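Local coordinates for protein polyketide synthase PksJ (PDB 4J1Q) that catalyses stereoselective alpha- and beta-ketoreduction in the bacillaene polyketide assembly line, with NADPH as the bound cofactor, at residues V232-S237 with R260-S265; A142-I147 with D169-Y174; D296-H301 with G344-A349. One frame throughout, in Å; residues are numbered along the deposited sequence.

Interaction 1: residues V232-S237 with R260-S265; sequences VLTGRS and READVS. With NDP (NADPH dihydro-nicotinamide-adenine-dinucleotide phosphate), chain B.
Two bonds from backbone amides stitch Leu-233 and Thr-234, at the end of strand 230-234, to the loop that follows strand 256-259. Arg-260 N donates to Leu-233 O (2.9 Å, 153°), and two residues on Ala-262 N donates to Thr-234 OG1 (3.2 Å, 139°). A chi1 of -168° swings OG1 of Thr-234 opposite its own amide nitrogen and beside the carbonyl carbon, where the Ala-262 amide finds it. Gly-235 continues the approach differently: its O receives a CA-H...O contact from Glu-261 CA at 3.0 Å.

Van der Waals contacts of carbon with oxygen add to this. Thr-234 OG1 also meets Ala-262 CB, Glu-261 lays its CG against Ser-237 O, and Arg-236 CD passes Asp-263 OD2 without a bond.

NADPH bonds to both segments. Its 2'-phosphate is gripped by Arg-236 and Ser-237 together: O3X accepts from Arg-236 N and from Arg-236 NE (2.9 Å), O1X from NH1, and O2X from both N and OG of Ser-237. The bend at chi3 of Arg-236 brings the guanidinium edge-on to the phosphorus, in its own plane, while adenine N7A sits 3.3 Å above one guanidinium face. From the 260-265 side, Asp-263 OD1 accepts from adenine N6A (3.1 Å). The neighbouring ring nitrogen N1A accepts from Val-264 N at 3.1 Å, which completes a donor-acceptor match along the rim of the base. Asp-263 OD1 is shared, since Ser-265 N reaches it too in an Asx turn.

This is the adenosine end of a Rossmann-fold NADPH pocket: an Arg-Ser pair after one strand holds the 2'-phosphate, consistent with a preference for NADPH over NADH, and an Asp-Val pair after the next strand holds the adenine.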
loop_
_atom_site.group_PDB
_atom_site.type_symbol
_atom_site.label_atom_id
_atom_site.label_comp_id
_atom_site.label_asym_id
_atom_site.label_seq_id
_atom_site.Cartn_x
_atom_site.Cartn_y
_atom_site.Cartn_z
ATOM N N VAL A 232 -18.862 8.205 -10.738
ATOM C CA VAL A 232 -19.076 6.794 -11.058
ATOM C C VAL A 232 -18.544 5.913 -9.929
ATOM O O VAL A 232 -17.335 5.754 -9.765
ATOM C CB VAL A 232 -18.390 6.399 -12.384
ATOM C CG1 VAL A 232 -18.546 4.903 -12.655
ATOM C CG2 VAL A 232 -18.995 7.180 -13.531
ATOM N N LEU A 233 -19.463 5.375 -9.134
ATOM C CA LEU A 233 -19.126 4.448 -8.075
ATOM C C LEU A 233 -19.144 3.024 -8.573
ATOM O O LEU A 233 -20.101 2.595 -9.208
ATOM C CB LEU A 233 -20.117 4.579 -6.932
ATOM C CG LEU A 233 -20.321 5.997 -6.392
ATOM C CD1 LEU A 233 -21.243 5.979 -5.172
ATOM C CD2 LEU A 233 -18.965 6.621 -6.074
ATOM N N THR A 234 -18.114 2.257 -8.232
ATOM C CA THR A 234 -18.047 0.874 -8.666
ATOM C C THR A 234 -17.676 -0.107 -7.552
ATOM O O THR A 234 -17.018 0.263 -6.594
ATOM C CB THR A 234 -17.092 0.705 -9.854
ATOM O OG1 THR A 234 -17.273 -0.601 -10.415
ATOM C CG2 THR A 234 -15.642 0.842 -9.395
ATOM N N GLY A 235 -18.207 -1.325 -7.651
ATOM C CA GLY A 235 -17.834 -2.453 -6.802
ATOM C C GLY A 235 -18.374 -3.742 -7.401
ATOM O O GLY A 235 -18.941 -3.725 -8.497
ATOM N N ARG A 236 -18.302 -4.843 -6.660
ATOM C CA ARG A 236 -18.891 -6.080 -7.149
ATOM C C ARG A 236 -20.394 -6.209 -6.892
ATOM O O ARG A 236 -21.110 -6.737 -7.718
ATOM C CB ARG A 236 -18.172 -7.291 -6.575
ATOM C CG ARG A 236 -16.706 -7.368 -6.907
ATOM C CD ARG A 236 -15.995 -8.392 -6.023
ATOM N NE ARG A 236 -16.069 -8.055 -4.608
ATOM C CZ ARG A 236 -15.519 -8.773 -3.635
ATOM N NH1 ARG A 236 -15.681 -8.415 -2.363
ATOM N NH2 ARG A 236 -14.881 -9.898 -3.916
ATOM N N SER A 237 -20.839 -5.868 -5.696
ATOM C CA SER A 237 -22.181 -6.235 -5.277
ATOM C C SER A 237 -23.220 -5.466 -6.084
ATOM O O SER A 237 -22.994 -4.321 -6.464
ATOM C CB SER A 237 -22.376 -5.912 -3.804
ATOM O OG SER A 237 -21.580 -6.735 -3.005
ATOM N N ARG A 260 -21.470 1.212 -11.379
ATOM C CA ARG A 260 -21.137 0.345 -12.487
ATOM C C ARG A 260 -20.796 -1.099 -12.133
ATOM O O ARG A 260 -20.535 -1.904 -13.024
ATOM C CB ARG A 260 -20.070 0.968 -13.392
ATOM C CG ARG A 260 -19.552 0.029 -14.477
ATOM C CD ARG A 260 -20.659 -0.409 -15.435
ATOM N NE ARG A 260 -20.160 -1.274 -16.506
ATOM C CZ ARG A 260 -20.876 -1.657 -17.561
ATOM N NH1 ARG A 260 -22.145 -1.287 -17.676
ATOM N NH2 ARG A 260 -20.327 -2.421 -18.496
ATOM N N GLU A 261 -20.891 -1.477 -10.869
ATOM C CA GLU A 261 -20.962 -2.905 -10.596
ATOM C C GLU A 261 -19.920 -3.685 -11.438
ATOM O O GLU A 261 -20.291 -4.489 -12.287
ATOM C CB GLU A 261 -22.353 -3.413 -10.949
ATOM C CG GLU A 261 -22.944 -4.379 -9.945
ATOM C CD GLU A 261 -24.279 -4.975 -10.401
ATOM O OE1 GLU A 261 -24.282 -6.116 -10.921
ATOM O OE2 GLU A 261 -25.337 -4.348 -10.152
ATOM N N ALA A 262 -18.630 -3.431 -11.202
ATOM C CA ALA A 262 -17.543 -4.132 -11.900
ATOM C C ALA A 262 -16.500 -4.651 -10.915
ATOM O O ALA A 262 -16.304 -4.063 -9.847
ATOM C CB ALA A 262 -16.880 -3.212 -12.925
ATOM N N ASP A 263 -15.822 -5.739 -11.280
ATOM C CA ASP A 263 -14.755 -6.332 -10.464
ATOM C C ASP A 263 -13.376 -5.878 -10.942
ATOM O O ASP A 263 -12.935 -6.288 -12.015
ATOM C CB ASP A 263 -14.823 -7.849 -10.552
ATOM C CG ASP A 263 -13.859 -8.553 -9.583
ATOM O OD1 ASP A 263 -12.781 -7.990 -9.272
ATOM O OD2 ASP A 263 -14.187 -9.691 -9.156
ATOM N N VAL A 264 -12.668 -5.093 -10.127
ATOM C CA VAL A 264 -11.368 -4.540 -10.551
ATOM C C VAL A 264 -10.321 -5.622 -10.840
ATOM O O VAL A 264 -9.366 -5.388 -11.595
ATOM C CB VAL A 264 -10.786 -3.496 -9.564
ATOM C CG1 VAL A 264 -11.626 -2.243 -9.541
ATOM C CG2 VAL A 264 -10.656 -4.073 -8.151
ATOM N N SER A 265 -10.524 -6.806 -10.274
ATOM C CA SER A 265 -9.677 -7.976 -10.577
ATOM C C SER A 265 -9.822 -8.452 -12.023
ATOM O O SER A 265 -8.971 -9.187 -12.521
ATOM C CB SER A 265 -10.015 -9.153 -9.646
ATOM O OG SER A 265 -9.767 -8.802 -8.307
HETATM P PA NDP B . -15.371 -1.144 2.761
HETATM O O1A NDP B . -15.138 -2.659 2.815
HETATM O O2A NDP B . -16.599 -0.474 3.293
HETATM O O5B NDP B . -15.119 -0.649 1.264
HETATM C C5B NDP B . -14.422 -1.473 0.326
HETATM C C4B NDP B . -15.320 -1.549 -0.899
HETATM O O4B NDP B . -14.586 -2.170 -1.956
HETATM C C3B NDP B . -16.497 -2.474 -0.628
HETATM O O3B NDP B . -17.664 -1.641 -0.878
HETATM C C2B NDP B . -16.385 -3.588 -1.667
HETATM O O2B NDP B . -17.669 -3.802 -2.328
HETATM C C1B NDP B . -15.442 -3.021 -2.712
HETATM N N9A NDP B . -14.647 -4.149 -3.281
HETATM C C8A NDP B . -14.033 -5.171 -2.584
HETATM N N7A NDP B . -13.400 -5.992 -3.509
HETATM C C5A NDP B . -13.579 -5.429 -4.785
HETATM C C6A NDP B . -13.188 -5.798 -6.070
HETATM N N6A NDP B . -12.480 -6.948 -6.320
HETATM N N1A NDP B . -13.544 -5.014 -7.128
HETATM C C2A NDP B . -14.302 -3.905 -6.942
HETATM N N3A NDP B . -14.725 -3.557 -5.708
HETATM C C4A NDP B . -14.346 -4.277 -4.607
HETATM O O3 NDP B . -14.074 -0.464 3.439
HETATM P PN NDP B . -13.914 1.127 3.504
HETATM O O1N NDP B . -13.851 1.405 5.003
HETATM O O2N NDP B . -14.853 1.819 2.534
HETATM O O5D NDP B . -12.419 1.312 2.920
HETATM C C5D NDP B . -12.132 2.025 1.710
HETATM C C4D NDP B . -10.639 1.803 1.377
HETATM O O4D NDP B . -9.833 2.524 2.334
HETATM C C3D NDP B . -10.253 0.323 1.521
HETATM O O3D NDP B . -9.375 -0.081 0.444
HETATM C C2D NDP B . -9.565 0.262 2.850
HETATM O O2D NDP B . -8.554 -0.749 2.804
HETATM C C1D NDP B . -8.978 1.665 3.058
HETATM N N1N NDP B . -8.948 2.031 4.480
HETATM C C2N NDP B . -10.095 2.191 5.201
HETATM C C3N NDP B . -10.060 2.486 6.584
HETATM C C7N NDP B . -11.362 2.677 7.364
HETATM O O7N NDP B . -11.310 3.243 8.464
HETATM N N7N NDP B . -12.526 2.156 6.907
HETATM C C4N NDP B . -8.811 2.558 7.256
HETATM C C5N NDP B . -7.645 2.356 6.491
HETATM C C6N NDP B . -7.755 2.084 5.105
HETATM P P2B NDP B . -18.064 -5.236 -2.974
HETATM O O1X NDP B . -17.772 -6.216 -1.816
HETATM O O2X NDP B . -19.513 -4.950 -3.347
HETATM O O3X NDP B . -17.150 -5.445 -4.164
#

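Interaction 2: residues A142-I147 with D169-Y174; sequences AQVIEI and DKQIRY
Ile-145 and Ile-172 lie side by side and point the same way, CG1 of the first against CB of the second at 4.2 Å, as expected of neighbours on adjacent parallel strands. Strands 142-147 and 171-174 run 18° apart, held by four backbone bonds among Val-144, Glu-146, Lys-170, Ile-172 and Tyr-174. Next to the isoleucine pair, Tyr-174 turns the edge of its ring to its neighbours: Ile-145 CG2 comes in near the ring plane, 3.8 Å from CD2, and Ile-147 CG1 nears the same edge. From helix 156-164, Leu-160 touches Ile-145 and Leu-156 touches Ile-147; Tyr-174 OH bonds to Asp-163 of that helix and to Arg-179 NE.

On the other face, Val-144 and Gln-171 also run alongside each other, CG1 to CG at 3.4 Å; a chi1 of 47° wedges that methyl between the valine's own backbone N and carbonyl carbon. Further on, Glu-146 and Arg-173 slant across one another, with carboxylate and guanidinium planes 76° apart. OE1 and NH2 form a salt bridge of 3.2 Å that is weak as a hydrogen bond. At the start of the pairing Gln-143 NE2 makes a weak bond to Asp-169 O, its amide being held more firmly by Gln-111 and Asp-163.

The contact closes the beta-alpha-beta unit of strand 140-147, helix 156-164 and strand 171-175. Its face toward the helix is largely apolar, with the Tyr-174 hydroxyl bonded to Asp-163. On the Val-144 face, the weak, oblique Glu-146–Arg-173 bond is consistent with a mainly electrostatic attraction, and Glu-175, paired with Arg-173 NE, gives the arginine a second carboxylate.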
loop_
_atom_site.group_PDB
_atom_site.type_symbol
_atom_site.label_atom_id
_atom_site.label_comp_id
_atom_site.label_asym_id
_atom_site.label_seq_id
_atom_site.Cartn_x
_atom_site.Cartn_y
_atom_site.Cartn_z
ATOM N N ALA A 142 13.094 -9.226 9.889
ATOM C CA ALA A 142 12.834 -9.193 8.459
ATOM C C ALA A 142 13.236 -7.854 7.831
ATOM O O ALA A 142 12.763 -6.794 8.245
ATOM C CB ALA A 142 11.377 -9.510 8.177
ATOM N N GLN A 143 14.114 -7.909 6.829
ATOM C CA GLN A 143 14.597 -6.700 6.177
ATOM C C GLN A 143 14.343 -6.771 4.699
ATOM O O GLN A 143 14.548 -7.799 4.075
ATOM C CB GLN A 143 16.102 -6.471 6.422
ATOM C CG GLN A 143 16.451 -6.131 7.858
ATOM C CD GLN A 143 17.952 -6.223 8.161
ATOM O OE1 GLN A 143 18.697 -6.947 7.501
ATOM N NE2 GLN A 143 18.387 -5.495 9.182
ATOM N N VAL A 144 13.934 -5.646 4.135
ATOM C CA VAL A 144 13.846 -5.547 2.699
ATOM C C VAL A 144 14.957 -4.623 2.243
ATOM O O VAL A 144 15.212 -3.598 2.868
ATOM C CB VAL A 144 12.467 -5.010 2.275
ATOM C CG1 VAL A 144 12.135 -3.798 3.120
ATOM C CG2 VAL A 144 12.457 -4.662 0.800
ATOM N N ILE A 145 15.732 -5.088 1.275
ATOM C CA ILE A 145 16.923 -4.382 0.839
ATOM C C ILE A 145 16.831 -4.123 -0.655
ATOM O O ILE A 145 16.887 -5.053 -1.465
ATOM C CB ILE A 145 18.192 -5.200 1.143
ATOM C CG1 ILE A 145 18.437 -5.258 2.657
ATOM C CG2 ILE A 145 19.390 -4.618 0.399
ATOM C CD1 ILE A 145 19.155 -6.509 3.110
ATOM N N GLU A 146 16.690 -2.855 -1.013
ATOM C CA GLU A 146 16.484 -2.462 -2.403
ATOM C C GLU A 146 17.833 -2.077 -3.006
ATOM O O GLU A 146 18.579 -1.302 -2.416
ATOM C CB GLU A 146 15.520 -1.264 -2.479
ATOM C CG GLU A 146 14.152 -1.518 -1.850
ATOM C CD GLU A 146 13.372 -0.236 -1.540
ATOM O OE1 GLU A 146 13.278 0.668 -2.415
ATOM O OE2 GLU A 146 12.821 -0.150 -0.420
ATOM N N ILE A 147 18.153 -2.623 -4.173
ATOM C CA ILE A 147 19.490 -2.468 -4.732
ATOM C C ILE A 147 19.406 -2.035 -6.176
ATOM O O ILE A 147 18.756 -2.694 -6.991
ATOM C CB ILE A 147 20.272 -3.780 -4.679
ATOM C CG1 ILE A 147 20.475 -4.208 -3.228
ATOM C CG2 ILE A 147 21.601 -3.642 -5.421
ATOM C CD1 ILE A 147 21.065 -5.593 -3.082
ATOM N N ASP A 169 16.998 -2.084 11.455
ATOM C CA ASP A 169 16.928 -1.485 10.116
ATOM C C ASP A 169 16.027 -2.308 9.213
ATOM O O ASP A 169 16.473 -3.309 8.624
ATOM C CB ASP A 169 18.315 -1.425 9.459
ATOM C CG ASP A 169 19.116 -0.220 9.888
ATOM O OD1 ASP A 169 18.632 0.552 10.754
ATOM O OD2 ASP A 169 20.237 -0.047 9.346
ATOM N N LYS A 170 14.820 -1.800 8.988
ATOM C CA LYS A 170 13.753 -2.607 8.391
ATOM C C LYS A 170 13.700 -2.429 6.886
ATOM O O LYS A 170 13.441 -3.383 6.157
ATOM C CB LYS A 170 12.399 -2.298 9.033
ATOM C CG LYS A 170 12.386 -2.488 10.545
ATOM C CD LYS A 170 12.781 -3.898 10.952
ATOM C CE LYS A 170 12.545 -4.149 12.440
ATOM N NZ LYS A 170 13.155 -5.437 12.920
ATOM N N GLN A 171 13.956 -1.207 6.426
ATOM C CA GLN A 171 13.996 -0.920 5.009
ATOM C C GLN A 171 15.267 -0.179 4.660
ATOM O O GLN A 171 15.577 0.868 5.222
ATOM C CB GLN A 171 12.771 -0.131 4.576
ATOM C CG GLN A 171 11.490 -0.906 4.800
ATOM C CD GLN A 171 10.266 -0.047 4.605
ATOM O OE1 GLN A 171 9.902 0.739 5.486
ATOM N NE2 GLN A 171 9.694 -0.115 3.418
ATOM N N ILE A 172 16.013 -0.751 3.735
ATOM C CA ILE A 172 17.369 -0.340 3.488
ATOM C C ILE A 172 17.559 -0.165 1.986
ATOM O O ILE A 172 16.931 -0.862 1.196
ATOM C CB ILE A 172 18.380 -1.338 4.118
ATOM C CG1 ILE A 172 18.286 -1.239 5.646
ATOM C CG2 ILE A 172 19.805 -1.008 3.689
ATOM C CD1 ILE A 172 18.832 -2.429 6.406
ATOM N N ARG A 173 18.291 0.870 1.608
ATOM C CA ARG A 173 18.479 1.197 0.216
ATOM C C ARG A 173 19.974 1.378 -0.146
ATOM O O ARG A 173 20.667 2.189 0.458
ATOM C CB ARG A 173 17.724 2.462 -0.115
ATOM C CG ARG A 173 17.567 2.682 -1.608
ATOM C CD ARG A 173 16.224 3.313 -1.902
ATOM N NE ARG A 173 16.256 4.018 -3.176
ATOM C CZ ARG A 173 15.242 4.076 -4.030
ATOM N NH1 ARG A 173 15.374 4.758 -5.161
ATOM N NH2 ARG A 173 14.100 3.457 -3.751
ATOM N N TYR A 174 20.420 0.662 -1.173
ATOM C CA TYR A 174 21.746 0.866 -1.742
ATOM C C TYR A 174 21.636 1.324 -3.186
ATOM O O TYR A 174 21.078 0.609 -4.020
ATOM C CB TYR A 174 22.566 -0.425 -1.683
ATOM C CG TYR A 174 22.822 -0.926 -0.283
ATOM C CD1 TYR A 174 23.726 -0.277 0.558
ATOM C CD2 TYR A 174 22.172 -2.061 0.199
ATOM C CE1 TYR A 174 23.982 -0.751 1.836
ATOM C CE2 TYR A 174 22.395 -2.520 1.486
ATOM C CZ TYR A 174 23.312 -1.872 2.295
ATOM O OH TYR A 174 23.566 -2.342 3.562
#

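Interaction 3: residues D296-H301 with G344-A349; sequences DRFIIH and GNAGQA
Arg-297 N donates to Gly-347 O (3.0 Å, 153°) in the carbonyl plane, on a lone pair, and this backbone bond pins the loop after strand 286-289 to the third residue of a type II beta turn, Asn-345 to Gln-348, which links helices 339-343 and 349-370 of the Rossmann-fold ketoreductase. Gly-347 carries the positive phi of the turn, and with no side chain it lets the other loop come down on it, its CA meeting Arg-297 O in a CA-H...O contact of 3.2 Å.

Three side-chain meetings surround this centre. Phe-298 reaches back with the end of its ring, so that CZ lies 4.2 Å from Ala-346 CB, which approaches the ring obliquely. On the polar flank, Asp-296 and Gln-348, the N-cap of helix 349-370, cross with their flat groups 70° apart. OD1 of Asp-296 stands 3.0 Å from Gln-348 NE2, yet the N-H points badly and no hydrogen bond results; OD2 separately makes a weak bond to Gln-392 NE2. The kink at chi2 of Gln-348 turns its amide up to that carboxylate.

Helix 126-136 lies against both segments. Its Glu-136 joins them through one carboxylate, OE2 accepting from Gly-347 N and OE1 from Ile-299 N, while Leu-129 and Thr-132 touch Ala-349. The buried end of the contact is apolar: with CG1 placed opposite its own carbonyl carbon (chi1 -77°), Ile-299 sets CG1 at 3.5 Å and CD1 at 3.7 Å from Ala-349 CB, at the first turn of helix 349-370.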
loop_
_atom_site.group_PDB
_atom_site.type_symbol
_atom_site.label_atom_id
_atom_site.label_comp_id
_atom_site.label_asym_id
_atom_site.label_seq_id
_atom_site.Cartn_x
_atom_site.Cartn_y
_atom_site.Cartn_z
ATOM N N ASP A 296 -9.115 -10.513 8.766
ATOM C CA ASP A 296 -8.139 -10.760 9.815
ATOM C C ASP A 296 -7.940 -12.227 10.165
ATOM O O ASP A 296 -8.896 -12.955 10.420
ATOM C CB ASP A 296 -8.476 -9.949 11.036
ATOM C CG ASP A 296 -8.453 -8.473 10.740
ATOM O OD1 ASP A 296 -7.918 -8.111 9.670
ATOM O OD2 ASP A 296 -9.018 -7.681 11.525
ATOM N N ARG A 297 -6.706 -12.681 9.995
ATOM C CA ARG A 297 -6.263 -13.962 10.500
ATOM C C ARG A 297 -4.749 -13.987 10.595
ATOM O O ARG A 297 -4.083 -13.416 9.747
ATOM C CB ARG A 297 -6.716 -15.079 9.583
ATOM C CG ARG A 297 -7.891 -15.838 10.160
ATOM C CD ARG A 297 -8.001 -17.184 9.492
ATOM N NE ARG A 297 -8.972 -17.178 8.401
ATOM C CZ ARG A 297 -9.384 -18.282 7.788
ATOM N NH1 ARG A 297 -10.255 -18.206 6.787
ATOM N NH2 ARG A 297 -8.924 -19.473 8.178
ATOM N N PHE A 298 -4.219 -14.728 11.570
ATOM C CA PHE A 298 -2.781 -14.821 11.751
ATOM C C PHE A 298 -2.201 -15.666 10.642
ATOM O O PHE A 298 -2.830 -16.628 10.198
ATOM C CB PHE A 298 -2.457 -15.470 13.093
ATOM C CG PHE A 298 -2.203 -14.486 14.193
ATOM C CD1 PHE A 298 -3.152 -13.533 14.522
ATOM C CD2 PHE A 298 -1.039 -14.552 14.934
ATOM C CE1 PHE A 298 -2.932 -12.638 15.546
ATOM C CE2 PHE A 298 -0.806 -13.658 15.954
ATOM C CZ PHE A 298 -1.785 -12.734 16.296
ATOM N N ILE A 299 -0.969 -15.364 10.255
ATOM C CA ILE A 299 -0.350 -16.079 9.175
ATOM C C ILE A 299 -0.459 -17.585 9.349
ATOM O O ILE A 299 -0.692 -18.306 8.374
ATOM C CB ILE A 299 1.111 -15.672 9.001
ATOM C CG1 ILE A 299 1.160 -14.309 8.300
ATOM C CG2 ILE A 299 1.860 -16.718 8.181
ATOM C CD1 ILE A 299 2.312 -13.460 8.796
ATOM N N ILE A 300 -0.376 -18.059 10.586
ATOM C CA ILE A 300 -0.394 -19.503 10.825
ATOM C C ILE A 300 -1.694 -20.193 10.371
ATOM O O ILE A 300 -1.676 -21.322 9.886
ATOM C CB ILE A 300 -0.073 -19.849 12.301
ATOM C CG1 ILE A 300 0.399 -21.291 12.402
ATOM C CG2 ILE A 300 -1.291 -19.607 13.185
ATOM C CD1 ILE A 300 0.883 -21.702 13.782
ATOM N N HIS A 301 -2.816 -19.501 10.494
ATOM C CA HIS A 301 -4.089 -20.090 10.119
ATOM C C HIS A 301 -4.579 -19.832 8.716
ATOM O O HIS A 301 -5.233 -20.674 8.134
ATOM C CB HIS A 301 -5.146 -19.770 11.153
ATOM C CG HIS A 301 -4.779 -20.264 12.523
ATOM N ND1 HIS A 301 -5.033 -19.562 13.632
ATOM C CD2 HIS A 301 -4.036 -21.382 12.921
ATOM C CE1 HIS A 301 -4.518 -20.207 14.697
ATOM N NE2 HIS A 301 -3.887 -21.310 14.253
ATOM N N GLY A 344 2.787 -2.679 9.276
ATOM C CA GLY A 344 2.310 -4.031 9.473
ATOM C C GLY A 344 1.190 -3.996 10.508
ATOM O O GLY A 344 0.980 -2.974 11.150
ATOM N N ASN A 345 0.504 -5.125 10.677
ATOM C CA ASN A 345 -0.508 -5.264 11.721
ATOM C C ASN A 345 -0.867 -6.748 11.907
ATOM O O ASN A 345 -1.088 -7.474 10.926
ATOM C CB ASN A 345 -1.767 -4.501 11.312
ATOM C CG ASN A 345 -2.735 -4.314 12.459
ATOM O OD1 ASN A 345 -2.513 -4.792 13.570
ATOM N ND2 ASN A 345 -3.820 -3.617 12.192
ATOM N N ALA A 346 -0.938 -7.187 13.156
ATOM C CA ALA A 346 -1.221 -8.591 13.451
ATOM C C ALA A 346 -2.497 -9.061 12.757
ATOM O O ALA A 346 -3.544 -8.426 12.846
ATOM C CB ALA A 346 -1.304 -8.827 14.965
ATOM N N GLY A 347 -2.378 -10.144 12.004
ATOM C CA GLY A 347 -3.544 -10.680 11.308
ATOM C C GLY A 347 -3.805 -10.084 9.932
ATOM O O GLY A 347 -4.771 -10.451 9.282
ATOM N N GLN A 348 -2.916 -9.228 9.445
ATOM C CA GLN A 348 -3.177 -8.587 8.162
ATOM C C GLN A 348 -1.997 -8.677 7.214
ATOM O O GLN A 348 -1.773 -7.753 6.429
ATOM C CB GLN A 348 -3.537 -7.128 8.365
ATOM C CG GLN A 348 -4.532 -6.888 9.469
ATOM C CD GLN A 348 -5.575 -5.883 9.060
ATOM O OE1 GLN A 348 -5.731 -4.846 9.680
ATOM N NE2 GLN A 348 -6.303 -6.194 8.001
ATOM N N ALA A 349 -1.273 -9.801 7.248
ATOM C CA ALA A 349 -0.148 -10.009 6.351
ATOM C C ALA A 349 -0.476 -9.632 4.925
ATOM O O ALA A 349 0.365 -9.023 4.219
ATOM C CB ALA A 349 0.348 -11.444 6.407
#

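Of the three contacts, interaction 1 is the one that holds NADPH, gripping its adenine and 2'-phosphate. Interaction 3 lies farther along the same ketoreductase region, its centre 27 Å from that of interaction 1; the Gln-348 side chain comes to about 8 Å from the cofactor, so the contact flanks the pocket. Interaction 2 is remote from interaction 1, 36 Å between centres and on the opposite side of the chain's centre, and probably belongs to the structural half known from modular ketoreductases. Helix 126-136 ties that half to interaction 3: it touches both, its Glu-134 pairing with Lys-170 of interaction 2. The nearest atoms of interactions 2 and 3 are about 9 Å apart.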